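Local coordinates for protein 23S rRNA-specific endonuclease VapC20 (Mycobacterium tuberculosis H37Rv, PDB 5WZF) that cleaves 23S ribosomal RNA in the sarcin-ricin loop as the magnesium-dependent PIN-domain toxin of a type II toxin-antitoxin system, at residues Glu56-Leu61 and Ala72-Arg77; Ala116-Arg119 and Asn125-Ala128. One frame throughout, in Å; residues are numbered along the deposited sequence.

Interaction 1: Glu56-Leu61 and Ala72-Arg77; sequences ETWTLL and AAAAIR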
# COMPACT_ATOMS: atom_id res chain seq x y z
N GLU B 56 -0.09 -1.03 5.07
CA GLU B 56 0.31 -2.38 4.72
C GLU B 56 0.25 -3.26 5.96
O GLU B 56 -0.09 -4.44 5.89
CB GLU B 56 1.72 -2.39 4.12
CG GLU B 56 2.18 -3.74 3.59
CD GLU B 56 3.63 -3.72 3.14
OE1 GLU B 56 4.42 -2.93 3.69
OE2 GLU B 56 3.98 -4.49 2.23
N THR B 57 0.55 -2.66 7.11
CA THR B 57 0.50 -3.34 8.40
C THR B 57 -0.93 -3.71 8.79
O THR B 57 -1.18 -4.82 9.25
CB THR B 57 1.14 -2.48 9.50
OG1 THR B 57 2.53 -2.29 9.20
CG2 THR B 57 1.00 -3.16 10.87
N TRP B 58 -1.86 -2.78 8.61
CA TRP B 58 -3.28 -3.08 8.81
C TRP B 58 -3.68 -4.32 8.02
O TRP B 58 -4.25 -5.27 8.55
CB TRP B 58 -4.18 -1.91 8.39
CG TRP B 58 -5.62 -2.33 8.23
CD1 TRP B 58 -6.20 -2.86 7.12
CD2 TRP B 58 -6.64 -2.28 9.23
NE1 TRP B 58 -7.52 -3.15 7.36
CE2 TRP B 58 -7.82 -2.79 8.65
CE3 TRP B 58 -6.68 -1.84 10.56
CZ2 TRP B 58 -9.02 -2.88 9.35
CZ3 TRP B 58 -7.88 -1.93 11.25
CH2 TRP B 58 -9.03 -2.45 10.65
N THR B 59 -3.38 -4.29 6.73
CA THR B 59 -3.83 -5.33 5.82
C THR B 59 -3.27 -6.68 6.20
O THR B 59 -3.99 -7.68 6.23
CB THR B 59 -3.45 -4.98 4.37
OG1 THR B 59 -4.09 -3.75 4.00
CG2 THR B 59 -3.88 -6.09 3.41
N LEU B 60 -1.99 -6.71 6.54
CA LEU B 60 -1.32 -7.94 6.94
C LEU B 60 -1.88 -8.51 8.24
O LEU B 60 -2.19 -9.70 8.33
CB LEU B 60 0.19 -7.68 7.07
CG LEU B 60 1.10 -8.89 7.25
CD1 LEU B 60 0.87 -9.91 6.16
CD2 LEU B 60 2.56 -8.45 7.26
N LEU B 61 -2.03 -7.65 9.25
CA LEU B 61 -2.55 -8.08 10.55
C LEU B 61 -4.03 -8.48 10.47
O LEU B 61 -4.47 -9.42 11.15
CB LEU B 61 -2.36 -6.98 11.59
CG LEU B 61 -0.92 -6.76 12.08
CD1 LEU B 61 -0.86 -5.66 13.13
CD2 LEU B 61 -0.36 -8.06 12.63
N ALA B 72 -5.29 -2.31 16.48
CA ALA B 72 -4.13 -1.89 17.25
C ALA B 72 -3.13 -1.14 16.38
O ALA B 72 -2.55 -0.14 16.80
CB ALA B 72 -3.47 -3.09 17.91
N ALA B 73 -2.94 -1.62 15.15
CA ALA B 73 -2.02 -0.99 14.22
C ALA B 73 -2.56 0.35 13.73
O ALA B 73 -1.81 1.30 13.53
CB ALA B 73 -1.75 -1.91 13.03
N ALA B 74 -3.88 0.41 13.54
CA ALA B 74 -4.54 1.64 13.13
C ALA B 74 -4.28 2.77 14.13
O ALA B 74 -4.14 3.93 13.76
CB ALA B 74 -6.03 1.41 12.96
N ALA B 75 -4.21 2.40 15.40
CA ALA B 75 -4.07 3.37 16.48
C ALA B 75 -2.69 4.02 16.52
O ALA B 75 -2.52 5.07 17.14
CB ALA B 75 -4.35 2.71 17.80
N ILE B 76 -1.71 3.40 15.88
CA ILE B 76 -0.36 3.94 15.84
C ILE B 76 -0.38 5.33 15.19
O ILE B 76 0.42 6.20 15.53
CB ILE B 76 0.60 3.01 15.07
CG1 ILE B 76 0.68 1.64 15.74
CG2 ILE B 76 1.99 3.63 14.97
CD1 ILE B 76 1.54 0.64 15.00
N ARG B 77 -1.31 5.54 14.27
CA ARG B 77 -1.45 6.84 13.62
C ARG B 77 -1.86 7.92 14.63
O ARG B 77 -1.67 9.11 14.37
CB ARG B 77 -2.47 6.77 12.49
CG ARG B 77 -3.90 7.06 12.93
CD ARG B 77 -4.90 6.68 11.85
NE ARG B 77 -6.25 7.13 12.17
CZ ARG B 77 -7.09 6.47 12.96
NH1 ARG B 77 -6.72 5.32 13.52
NH2 ARG B 77 -8.31 6.95 13.19

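Interaction 2: Ala116-Arg119 and Asn125-Ala128; sequences AVMR and NAYA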
# COMPACT_ATOMS: atom_id res chain seq x y z
N ALA B 116 12.84 6.05 0.36
CA ALA B 116 12.82 7.47 0.03
C ALA B 116 12.62 8.33 1.26
O ALA B 116 13.21 9.41 1.37
CB ALA B 116 11.73 7.75 -1.00
N VAL B 117 11.80 7.87 2.20
CA VAL B 117 11.58 8.59 3.44
C VAL B 117 12.88 8.63 4.25
O VAL B 117 13.25 9.67 4.79
CB VAL B 117 10.45 7.96 4.29
CG1 VAL B 117 10.42 8.58 5.69
CG2 VAL B 117 9.10 8.14 3.60
N MET B 118 13.56 7.49 4.33
CA MET B 118 14.79 7.39 5.11
C MET B 118 15.89 8.28 4.52
O MET B 118 16.64 8.91 5.25
CB MET B 118 15.26 5.94 5.20
CG MET B 118 14.32 5.03 6.00
SD MET B 118 14.87 3.31 6.09
CE MET B 118 16.33 3.45 7.12
N ARG B 119 15.96 8.33 3.19
CA ARG B 119 16.92 9.21 2.53
C ARG B 119 16.59 10.67 2.83
O ARG B 119 17.49 11.47 3.11
CB ARG B 119 16.93 8.98 1.01
CG ARG B 119 17.54 7.66 0.57
CD ARG B 119 17.87 7.66 -0.92
NE ARG B 119 16.69 7.87 -1.76
CZ ARG B 119 15.87 6.89 -2.16
NH1 ARG B 119 16.11 5.64 -1.79
NH2 ARG B 119 14.83 7.17 -2.93
N ASN B 125 19.05 3.56 10.11
CA ASN B 125 18.59 2.38 10.83
C ASN B 125 17.10 2.10 10.63
O ASN B 125 16.26 2.98 10.79
CB ASN B 125 18.88 2.52 12.32
CG ASN B 125 20.36 2.53 12.63
OD1 ASN B 125 21.15 1.87 11.96
ND2 ASN B 125 20.75 3.30 13.64
N ALA B 126 16.79 0.85 10.29
CA ALA B 126 15.40 0.45 10.14
C ALA B 126 15.05 -0.69 11.08
O ALA B 126 15.83 -1.63 11.24
CB ALA B 126 15.12 0.05 8.69
N TYR B 127 13.88 -0.61 11.70
CA TYR B 127 13.33 -1.78 12.37
C TYR B 127 12.59 -2.59 11.32
O TYR B 127 11.49 -2.24 10.91
CB TYR B 127 12.42 -1.40 13.53
CG TYR B 127 13.15 -1.28 14.85
CD1 TYR B 127 14.52 -1.10 14.89
CD2 TYR B 127 12.47 -1.37 16.06
CE1 TYR B 127 15.20 -1.00 16.09
CE2 TYR B 127 13.14 -1.28 17.27
CZ TYR B 127 14.50 -1.09 17.28
OH TYR B 127 15.18 -0.99 18.47
N ALA B 128 13.23 -3.66 10.86
CA ALA B 128 12.71 -4.46 9.78
C ALA B 128 13.37 -5.82 9.80
O ALA B 128 14.46 -5.97 10.34
CB ALA B 128 12.95 -3.78 8.44

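Interaction 1: Glu56-Leu61 and Ala72-Arg77
The methyl of Ala73 sits between Thr57 and Leu61, two residues one turn apart on the helix that faces it. Thr57 CG2 lies 3.7 Å from Ala73 CB, and Leu61 CD1 reaches the same Ala73 CB at 3.9 Å. In Thr57 the methyl is anti to the backbone N (chi1 -63° for OG1), which leaves the hydroxyl beside that N, where it hydrogen-bonds to Val53 O one turn back; the polar end is thus satisfied within its own helix and the methyl is turned to the apolar contact. Alanine suits this place because its short side chain lets the backbones come close, with Trp58 CA and Ala73 CA 5.9 Å apart. The two segments belong to consecutive helices of the PIN domain, 51-63 and 67-74. Trp58 swings its indole out with CG anti to the backbone N (chi1 164°), and the six-membered ring meets Ala74 CB obliquely, CE3 at 4.1 Å. Its NE1 is hydrogen-bonded to the backbone of a chain of another protein. Arg77 folds back so that NH1 donates to Ala74 O at 2.9 Å; the donor stands above the carbonyl plane, on the face opposite Arg77 N, which bonds to the same oxygen.

Interaction 2: Ala116-Arg119 and Asn125-Ala128
Met118 leaves its helix with CG beside the backbone N (chi1 -67°) and runs on extended through chi2 (179°), and the final bend at chi3 (69°) turns CE onto the strand at Asn125 and Ala126. That methyl lies 3.9 Å from Ala126 CB, while SD stands alongside the same Ala126 CB at 4.2 Å, so the end of the thioether covers the small side chain from two neighbouring atoms. CE also rests against the backbone just before it, 3.7 Å from Asn125 O and 3.8 Å from Asn125 C, a van der Waals contact with the peptide. The Asn125 side chain starts away from the helix and leaves its main chain to Met118. A long, flexible, unbranched methionine suits this place, since the nearest backbones, at Met118 CA and Asn125 CA, are 8.5 Å apart and the side chain spans more than half of that distance; the small side chain of Ala126 lets the methyl come close to the strand. Phe133 of helix 132-135 packs on both Met118 and Ala126, and Phe16 of strand 14-17 also touches Met118. Helix 109-121 is thereby laid against the parallel sheet, in which strand 125-127 runs between 14-17 and 139-140.

Overall arrangement
Both contacts are buried and apolar, with no hydrogen bond crossing either, and they lie on opposite sides of the chain's centre. Interaction 1 joins helix to helix, and closely spaced backbones are met by alanine methyls; interaction 2 joins helix to strand, where one long methionine reaches across a greater backbone separation. Interaction 2 is nearer the middle of the chain and touches no other protein chain, whereas interaction 1 lies farther out, beside a chain of another protein, which Trp58 and Arg77 engage. They share no helix or strand, but both come near Asp18, a predicted magnesium ligand: about 7 Å from the side chain of Thr57 and about 6 Å from that of Ala126.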